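Local coordinates for coenzyme A transferase (Yersinia pestis, PDB 3QLI), which probably transfers coenzyme A between acyl-CoA thioesters and a carboxylate such as acetate, at residues Tyr73-Ala78 and Val124-His129; Thr344-Ser349 and Pro396-Pro401; Thr414-Val419 and Ala437-Arg442. One frame throughout, in Å; residues are numbered along the deposited sequence.

Interaction 1: residues Tyr73-Ala78 and Val124-His129; sequences YYFETA and VPSNFH
Y73, near the end of strand 70-74, meets V124 through one ring corner: CE1 of Y73 lies 3.9 Å from CG2 of V124, the two side chains crossing at about a right angle. The CG2 branch of V124 does all the touching. The phenol oxygen of Y73 is engaged elsewhere, in a hydrogen bond to R71. Two residues on, beyond the end of the strand, F75 turns its CB toward the facing loop and takes most of the contact. With chi1 at -75°, its CG stands beside the backbone N, which brings the ring up to both S126 and F128. OG of S126 sits at the edge of this ring, near its plane, 3.6 Å from CZ of F75. F128 comes instead over one face, its CD1 3.8 Å from CD1 of F75 and displaced toward the rim. The rings form an edge-to-face pair, the edge of F128 directed at the face of F75, with centroids 5.2 Å apart and planes at 51°. E76 follows, a residue that binds CoA, and the side chain of F128 comes within about 4 Å of that of E264, which has been seen covalently bound to CoA, though no CoA is bound to this chain here; F128, and with it the pair, probably lies at the border of the CoA site. F100 and Y165 also pack against F75. L135 and I139 of helix 131-139 touch Y73 and A131 touches F75, so strand 70-74 of the parallel sheet, with the loop that continues it, packs against this helix and the segment leading into it.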
loop_
_atom_site.group_PDB
_atom_site.type_symbol
_atom_site.label_atom_id
_atom_site.label_comp_id
_atom_site.label_asym_id
_atom_site.label_seq_id
_atom_site.Cartn_x
_atom_site.Cartn_y
_atom_site.Cartn_z
ATOM N N TYR A 73 16.271 -9.774 15.605
ATOM C CA TYR A 73 15.224 -9.236 14.745
ATOM C C TYR A 73 13.870 -9.427 15.447
ATOM O O TYR A 73 13.514 -10.546 15.812
ATOM C CB TYR A 73 15.210 -9.984 13.413
ATOM C CG TYR A 73 16.393 -9.722 12.506
ATOM C CD1 TYR A 73 16.300 -8.801 11.464
ATOM C CD2 TYR A 73 17.596 -10.424 12.662
ATOM C CE1 TYR A 73 17.384 -8.573 10.598
ATOM C CE2 TYR A 73 18.682 -10.194 11.810
ATOM C CZ TYR A 73 18.571 -9.265 10.784
ATOM O OH TYR A 73 19.647 -9.040 9.925
ATOM N N TYR A 74 13.100 -8.355 15.624
ATOM C CA TYR A 74 11.912 -8.460 16.469
ATOM C C TYR A 74 10.950 -7.287 16.281
ATOM O O TYR A 74 11.345 -6.244 15.751
ATOM C CB TYR A 74 12.343 -8.528 17.944
ATOM C CG TYR A 74 12.967 -7.231 18.400
ATOM C CD1 TYR A 74 12.233 -6.303 19.127
ATOM C CD2 TYR A 74 14.278 -6.916 18.069
ATOM C CE1 TYR A 74 12.797 -5.099 19.522
ATOM C CE2 TYR A 74 14.855 -5.704 18.458
ATOM C CZ TYR A 74 14.108 -4.803 19.178
ATOM O OH TYR A 74 14.670 -3.596 19.554
ATOM N N PHE A 75 9.723 -7.465 16.773
ATOM C CA PHE A 75 8.648 -6.473 16.723
ATOM C C PHE A 75 8.009 -6.317 18.107
ATOM O O PHE A 75 8.063 -7.235 18.922
ATOM C CB PHE A 75 7.524 -6.958 15.803
ATOM C CG PHE A 75 7.823 -6.865 14.336
ATOM C CD1 PHE A 75 7.417 -5.765 13.603
ATOM C CD2 PHE A 75 8.462 -7.902 13.680
ATOM C CE1 PHE A 75 7.670 -5.687 12.250
ATOM C CE2 PHE A 75 8.717 -7.828 12.326
ATOM C CZ PHE A 75 8.320 -6.720 11.610
ATOM N N GLU A 76 7.380 -5.170 18.358
ATOM C CA GLU A 76 6.662 -4.940 19.619
ATOM C C GLU A 76 7.410 -5.178 20.936
ATOM O O GLU A 76 7.057 -6.069 21.704
ATOM C CB GLU A 76 5.327 -5.689 19.622
ATOM C CG GLU A 76 4.246 -5.015 20.454
ATOM C CD GLU A 76 3.981 -3.581 20.031
ATOM O OE1 GLU A 76 4.123 -3.271 18.832
ATOM O OE2 GLU A 76 3.624 -2.762 20.902
ATOM N N THR A 77 8.452 -4.390 21.175
ATOM C CA THR A 77 9.273 -4.509 22.377
ATOM C C THR A 77 8.531 -4.274 23.696
ATOM O O THR A 77 7.611 -3.466 23.779
ATOM C CB THR A 77 10.445 -3.509 22.339
ATOM O OG1 THR A 77 10.831 -3.270 20.982
ATOM C CG2 THR A 77 11.632 -4.046 23.120
ATOM N N ALA A 78 8.958 -5.003 24.724
ATOM C CA ALA A 78 8.390 -4.914 26.064
ATOM C C ALA A 78 9.522 -4.698 27.067
ATOM O O ALA A 78 10.681 -4.972 26.762
ATOM C CB ALA A 78 7.617 -6.171 26.402
ATOM N N VAL A 124 15.139 -2.207 10.560
ATOM C CA VAL A 124 14.990 -3.021 9.354
ATOM C C VAL A 124 13.628 -2.697 8.752
ATOM O O VAL A 124 12.598 -3.088 9.301
ATOM C CB VAL A 124 15.042 -4.525 9.690
ATOM C CG1 VAL A 124 14.894 -5.377 8.420
ATOM C CG2 VAL A 124 16.339 -4.862 10.437
ATOM N N PRO A 125 13.609 -1.952 7.638
ATOM C CA PRO A 125 12.293 -1.573 7.104
ATOM C C PRO A 125 11.535 -2.797 6.594
ATOM O O PRO A 125 12.128 -3.671 5.952
ATOM C CB PRO A 125 12.641 -0.632 5.939
ATOM C CG PRO A 125 14.072 -0.154 6.234
ATOM C CD PRO A 125 14.723 -1.348 6.880
ATOM N N SER A 126 10.236 -2.863 6.872
ATOM C CA SER A 126 9.439 -3.981 6.397
ATOM C C SER A 126 7.967 -3.666 6.535
ATOM O O SER A 126 7.601 -2.673 7.165
ATOM C CB SER A 126 9.743 -5.244 7.209
ATOM O OG SER A 126 9.104 -5.192 8.483
ATOM N N ASN A 127 7.133 -4.521 5.945
ATOM C CA ASN A 127 5.724 -4.601 6.312
ATOM C C ASN A 127 5.496 -5.715 7.340
ATOM O O ASN A 127 5.917 -6.862 7.140
ATOM C CB ASN A 127 4.863 -4.872 5.090
ATOM C CG ASN A 127 4.899 -3.746 4.107
ATOM O OD1 ASN A 127 4.327 -2.692 4.348
ATOM N ND2 ASN A 127 5.564 -3.959 2.986
ATOM N N PHE A 128 4.819 -5.383 8.431
ATOM C CA PHE A 128 4.527 -6.386 9.451
ATOM C C PHE A 128 3.823 -7.587 8.802
ATOM O O PHE A 128 4.086 -8.728 9.165
ATOM C CB PHE A 128 3.691 -5.751 10.574
ATOM C CG PHE A 128 3.322 -6.697 11.702
ATOM C CD1 PHE A 128 4.273 -7.512 12.293
ATOM C CD2 PHE A 128 2.013 -6.722 12.192
ATOM C CE1 PHE A 128 3.932 -8.375 13.338
ATOM C CE2 PHE A 128 1.652 -7.563 13.247
ATOM C CZ PHE A 128 2.612 -8.399 13.826
ATOM N N HIS A 129 2.954 -7.337 7.821
ATOM C CA HIS A 129 2.204 -8.430 7.188
ATOM C C HIS A 129 3.087 -9.417 6.435
ATOM O O HIS A 129 2.658 -10.542 6.148
ATOM C CB HIS A 129 1.050 -7.926 6.289
ATOM C CG HIS A 129 1.495 -7.314 4.995
ATOM N ND1 HIS A 129 1.472 -5.954 4.767
ATOM C CD2 HIS A 129 1.945 -7.877 3.847
ATOM C CE1 HIS A 129 1.908 -5.703 3.545
ATOM N NE2 HIS A 129 2.203 -6.852 2.965
#

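Interaction 2: residues Thr344-Ser349 and Pro396-Pro401; sequences TGACNS and PRIDGP
Beside a small three-stranded sheet of the C-terminal half, I398 from the loop after strand 394-395 inserts its side chain against the edge strand 347-348 and the residues just before it. A single methyl group does most of the work. CD1 of I398 lies 3.4 Å from the carbonyl O of A346 and 3.6 Å from the carbonyl C of C347, so it rests on the peptide backbone as much as on side chains. CB of A346 flanks the same methyl at 3.9 Å, and CB of N348 approaches it to 3.7 Å. These two CB atoms belong to alternate residues and both point toward the loop, whereas C347 between them points away, as the alternation of an extended chain requires. In I398, CG1 lies anti to the carbonyl carbon and, with chi2 at 158°, CD1 is nearly anti to CA, which sends the methyl out to the strand; the other branch, CG2, stands 4.0 Å from CB of N348. In the sheet, strand 347-348 is antiparallel to 340-342, which in turn runs parallel to 394-395, and I398 follows this last strand closely. The loop thus folds back over a strand that is not a direct neighbour of its own. No hydrogen bond joins the two segments; polar links pass through third residues. D342 accepts from the backbone N of I398 with one carboxylate oxygen and from that of A346 with the other. The amide of N348 lies beyond its apolar CB contact: OD1 accepts from Q356 NE2 and from the backbone N of E350, while ND2 donates to Q340. These bonds fix the rotation of the amide next to E350, a CoA-binding residue. Across the subunit interface, R397 packs on G400 of the second subunit.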
loop_
_atom_site.group_PDB
_atom_site.type_symbol
_atom_site.label_atom_id
_atom_site.label_comp_id
_atom_site.label_asym_id
_atom_site.label_seq_id
_atom_site.Cartn_x
_atom_site.Cartn_y
_atom_site.Cartn_z
ATOM N N THR A 344 -3.581 17.570 3.451
ATOM C CA THR A 344 -3.751 16.728 2.272
ATOM C C THR A 344 -4.525 15.462 2.626
ATOM O O THR A 344 -4.987 14.749 1.733
ATOM C CB THR A 344 -2.394 16.296 1.639
ATOM O OG1 THR A 344 -1.806 15.251 2.421
ATOM C CG2 THR A 344 -1.432 17.469 1.552
ATOM N N GLY A 345 -4.667 15.191 3.925
ATOM C CA GLY A 345 -5.357 13.994 4.376
ATOM C C GLY A 345 -4.420 12.839 4.712
ATOM O O GLY A 345 -4.873 11.754 5.065
ATOM N N ALA A 346 -3.112 13.063 4.601
ATOM C CA ALA A 346 -2.136 12.066 5.031
ATOM C C ALA A 346 -2.059 12.052 6.559
ATOM O O ALA A 346 -2.268 13.085 7.201
ATOM C CB ALA A 346 -0.772 12.388 4.440
ATOM N N CYS A 347 -1.742 10.894 7.137
ATOM C CA CYS A 347 -1.645 10.749 8.595
ATOM C C CYS A 347 -0.262 10.271 9.015
ATOM O O CYS A 347 0.399 9.521 8.283
ATOM C CB CYS A 347 -2.705 9.763 9.102
ATOM S SG CYS A 347 -4.389 10.242 8.538
ATOM N N ASN A 348 0.157 10.695 10.204
ATOM C CA ASN A 348 1.465 10.321 10.743
ATOM C C ASN A 348 1.352 9.789 12.162
ATOM O O ASN A 348 0.802 10.459 13.038
ATOM C CB ASN A 348 2.407 11.523 10.739
ATOM C CG ASN A 348 3.761 11.194 11.337
ATOM O OD1 ASN A 348 4.272 10.087 11.168
ATOM N ND2 ASN A 348 4.345 12.152 12.048
ATOM N N SER A 349 1.882 8.590 12.388
ATOM C CA SER A 349 1.859 7.982 13.712
ATOM C C SER A 349 3.256 7.923 14.333
ATOM O O SER A 349 3.425 7.415 15.434
ATOM C CB SER A 349 1.291 6.561 13.634
ATOM O OG SER A 349 -0.093 6.576 13.351
ATOM N N PRO A 396 -0.354 21.730 8.542
ATOM C CA PRO A 396 -0.307 21.986 7.096
ATOM C C PRO A 396 0.233 20.777 6.331
ATOM O O PRO A 396 -0.383 20.361 5.352
ATOM C CB PRO A 396 0.671 23.159 6.977
ATOM C CG PRO A 396 0.589 23.857 8.326
ATOM C CD PRO A 396 0.409 22.729 9.318
ATOM N N ARG A 397 1.358 20.230 6.787
ATOM C CA ARG A 397 2.089 19.223 6.021
ATOM C C ARG A 397 3.005 18.389 6.912
ATOM O O ARG A 397 3.847 18.924 7.631
ATOM C CB ARG A 397 2.915 19.910 4.925
ATOM C CG ARG A 397 3.568 18.966 3.930
ATOM C CD ARG A 397 4.372 19.751 2.904
ATOM N NE ARG A 397 5.010 18.881 1.918
ATOM C CZ ARG A 397 6.251 18.408 2.017
ATOM N NH1 ARG A 397 7.009 18.713 3.066
ATOM N NH2 ARG A 397 6.738 17.628 1.061
ATOM N N ILE A 398 2.854 17.073 6.854
ATOM C CA ILE A 398 3.698 16.176 7.641
ATOM C C ILE A 398 5.159 16.308 7.186
ATOM O O ILE A 398 5.433 16.441 5.994
ATOM C CB ILE A 398 3.210 14.722 7.509
ATOM C CG1 ILE A 398 1.879 14.552 8.265
ATOM C CG2 ILE A 398 4.269 13.739 8.020
ATOM C CD1 ILE A 398 1.032 13.349 7.783
ATOM N N ASP A 399 6.084 16.303 8.145
ATOM C CA ASP A 399 7.511 16.438 7.848
ATOM C C ASP A 399 8.108 15.115 7.354
ATOM O O ASP A 399 8.531 14.282 8.161
ATOM C CB ASP A 399 8.250 16.906 9.103
ATOM C CG ASP A 399 9.707 17.221 8.843
ATOM O OD1 ASP A 399 10.263 16.711 7.846
ATOM O OD2 ASP A 399 10.298 17.978 9.647
ATOM N N GLY A 400 8.134 14.921 6.034
ATOM C CA GLY A 400 8.718 13.713 5.461
ATOM C C GLY A 400 7.713 12.614 5.165
ATOM O O GLY A 400 6.513 12.879 5.126
ATOM N N PRO A 401 8.197 11.372 4.955
ATOM C CA PRO A 401 7.346 10.216 4.630
ATOM C C PRO A 401 6.240 10.020 5.659
ATOM O O PRO A 401 6.443 10.311 6.841
ATOM C CB PRO A 401 8.325 9.031 4.673
ATOM C CG PRO A 401 9.644 9.642 4.318
ATOM C CD PRO A 401 9.625 11.003 4.988
#

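Interaction 3: residues Thr414-Val419 and Ala437-Arg442; sequences TEFGAV and AHPDFR
One phenylalanine, F416, makes nearly the whole contact, its ring packing at the start of helix 439-451 against a histidine, a proline and an arginine. The edge of F416 is directed at the face of H438 in an offset edge-to-face pair, centroids 5.7 Å apart and planes at 78°. The same end of the ring reaches the backbone, with CE2 of F416 3.5 Å from CA of H438, and its CZ lies 3.6 Å from CD of P439. Over one face stands NH2 of R442, 3.9 Å from CG of F416, while CG of E415 covers the opposite face. The guanidinium is turned 81° to the ring and presents its NH2 edge; with CZ of R442 5.5 Å from the centroid of F416, the cation-pi attraction is long and at most weak. The guanidinium is held along its edge: NE and NH2 both grip the carbonyl O of A437 side-on, at 2.8 Å from NE and 3.1 Å from NH2, and NH1 forms a salt bridge with E435. As the N-cap residue, H438 accepts in its ring plane from the backbone N of D440, 3.0 Å from its ND1, through a nearly straight bond of 169°. F416 itself sits in a type I beta turn, T414 to G417, where OG1 of T414 accepts from the backbone N of F416 in an ST turn. This turn joins the antiparallel strands 411-414 and 417-420 at the edge of the mixed sheet; helix 220-230 touches E415 and A418, and S384 lies against F416 and H438 where the hairpin meets helix 439-451.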
loop_
_atom_site.group_PDB
_atom_site.type_symbol
_atom_site.label_atom_id
_atom_site.label_comp_id
_atom_site.label_asym_id
_atom_site.label_seq_id
_atom_site.Cartn_x
_atom_site.Cartn_y
_atom_site.Cartn_z
ATOM N N THR A 414 -11.978 13.676 14.600
ATOM C CA THR A 414 -11.475 14.350 15.795
ATOM C C THR A 414 -12.693 14.596 16.692
ATOM O O THR A 414 -13.800 14.176 16.363
ATOM C CB THR A 414 -10.793 15.718 15.482
ATOM O OG1 THR A 414 -11.791 16.673 15.091
ATOM C CG2 THR A 414 -9.724 15.603 14.369
ATOM N N GLU A 415 -12.498 15.280 17.813
ATOM C CA GLU A 415 -13.623 15.593 18.692
ATOM C C GLU A 415 -14.646 16.525 18.015
ATOM O O GLU A 415 -15.780 16.680 18.491
ATOM C CB GLU A 415 -13.137 16.161 20.037
ATOM C CG GLU A 415 -12.555 17.579 20.001
ATOM C CD GLU A 415 -11.049 17.617 19.768
ATOM O OE1 GLU A 415 -10.489 16.669 19.169
ATOM O OE2 GLU A 415 -10.409 18.601 20.193
ATOM N N PHE A 416 -14.272 17.109 16.881
ATOM C CA PHE A 416 -15.199 17.995 16.144
ATOM C C PHE A 416 -15.960 17.361 14.969
ATOM O O PHE A 416 -16.720 18.035 14.273
ATOM C CB PHE A 416 -14.474 19.268 15.702
ATOM C CG PHE A 416 -13.908 20.050 16.853
ATOM C CD1 PHE A 416 -14.751 20.663 17.770
ATOM C CD2 PHE A 416 -12.544 20.130 17.048
ATOM C CE1 PHE A 416 -14.234 21.377 18.848
ATOM C CE2 PHE A 416 -12.016 20.843 18.116
ATOM C CZ PHE A 416 -12.860 21.462 19.021
ATOM N N GLY A 417 -15.786 16.062 14.753
ATOM C CA GLY A 417 -16.614 15.393 13.762
ATOM C C GLY A 417 -15.816 14.445 12.891
ATOM O O GLY A 417 -14.733 14.040 13.277
ATOM N N ALA A 418 -16.349 14.125 11.715
ATOM C CA ALA A 418 -15.760 13.118 10.840
ATOM C C ALA A 418 -15.790 13.589 9.388
ATOM O O ALA A 418 -16.698 14.313 8.980
ATOM C CB ALA A 418 -16.523 11.808 10.969
ATOM N N VAL A 419 -14.807 13.166 8.604
ATOM C CA VAL A 419 -14.807 13.493 7.180
ATOM C C VAL A 419 -14.386 12.263 6.393
ATOM O O VAL A 419 -13.404 11.622 6.738
ATOM C CB VAL A 419 -13.829 14.646 6.864
ATOM C CG1 VAL A 419 -13.752 14.901 5.343
ATOM C CG2 VAL A 419 -14.246 15.916 7.601
ATOM N N ALA A 437 -10.211 20.732 12.816
ATOM C CA ALA A 437 -9.170 21.286 13.682
ATOM C C ALA A 437 -9.819 22.085 14.811
ATOM O O ALA A 437 -10.979 22.486 14.700
ATOM C CB ALA A 437 -8.232 22.186 12.873
ATOM N N HIS A 438 -9.090 22.310 15.897
ATOM C CA HIS A 438 -9.606 23.169 16.964
ATOM C C HIS A 438 -9.856 24.586 16.416
ATOM O O HIS A 438 -9.077 25.109 15.608
ATOM C CB HIS A 438 -8.653 23.207 18.169
ATOM C CG HIS A 438 -9.250 23.853 19.385
ATOM N ND1 HIS A 438 -9.367 25.222 19.519
ATOM C CD2 HIS A 438 -9.803 23.315 20.502
ATOM C CE1 HIS A 438 -9.952 25.500 20.672
ATOM N NE2 HIS A 438 -10.233 24.362 21.286
ATOM N N PRO A 439 -10.953 25.216 16.840
ATOM C CA PRO A 439 -11.199 26.589 16.368
ATOM C C PRO A 439 -9.982 27.526 16.471
ATOM O O PRO A 439 -9.775 28.351 15.571
ATOM C CB PRO A 439 -12.339 27.064 17.268
ATOM C CG PRO A 439 -13.132 25.788 17.526
ATOM C CD PRO A 439 -12.074 24.689 17.647
ATOM N N ASP A 440 -9.171 27.387 17.517
ATOM C CA ASP A 440 -8.007 28.265 17.674
ATOM C C ASP A 440 -7.025 28.222 16.494
ATOM O O ASP A 440 -6.240 29.154 16.302
ATOM C CB ASP A 440 -7.244 27.936 18.962
ATOM C CG ASP A 440 -8.043 28.250 20.217
ATOM O OD1 ASP A 440 -9.104 28.905 20.103
ATOM O OD2 ASP A 440 -7.599 27.841 21.311
ATOM N N PHE A 441 -7.060 27.144 15.711
ATOM C CA PHE A 441 -6.071 26.957 14.649
ATOM C C PHE A 441 -6.633 27.033 13.230
ATOM O O PHE A 441 -5.880 26.946 12.263
ATOM C CB PHE A 441 -5.338 25.619 14.819
ATOM C CG PHE A 441 -4.558 25.512 16.093
ATOM C CD1 PHE A 441 -3.336 26.159 16.227
ATOM C CD2 PHE A 441 -5.033 24.750 17.154
ATOM C CE1 PHE A 441 -2.601 26.057 17.403
ATOM C CE2 PHE A 441 -4.311 24.648 18.335
ATOM C CZ PHE A 441 -3.086 25.302 18.458
ATOM N N ARG A 442 -7.942 27.203 13.091
ATOM C CA ARG A 442 -8.537 27.128 11.763
ATOM C C ARG A 442 -8.094 28.239 10.818
ATOM O O ARG A 442 -7.891 27.999 9.623
ATOM C CB ARG A 442 -10.062 27.031 11.845
ATOM C CG ARG A 442 -10.510 25.724 12.496
ATOM C CD ARG A 442 -12.009 25.470 12.360
ATOM N NE ARG A 442 -12.429 24.425 13.299
ATOM C CZ ARG A 442 -13.694 24.150 13.606
ATOM N NH1 ARG A 442 -14.687 24.835 13.039
ATOM N NH2 ARG A 442 -13.958 23.198 14.498
#

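Interaction 1 is buried near the middle of the chain, in the N-terminal half; interactions 2 and 3 fall in the C-terminal domain, about 16 Å apart between centres. Interaction 2 is also buried, whereas interaction 3 is at the surface. Their chemistry differs accordingly: 73-78 with 124-129 relies on aromatic and apolar packing near the CoA site, 344-349 with 396-401 on an aliphatic side chain over a backbone, and 414-419 with 437-442 on an aromatic ring set among a proline, a histidine and an arginine. Helix 439-451 touches both interactions 2 and 3, as its start takes part in interaction 3 and its later residues touch P396. Interactions 1 and 2 both reach the second subunit.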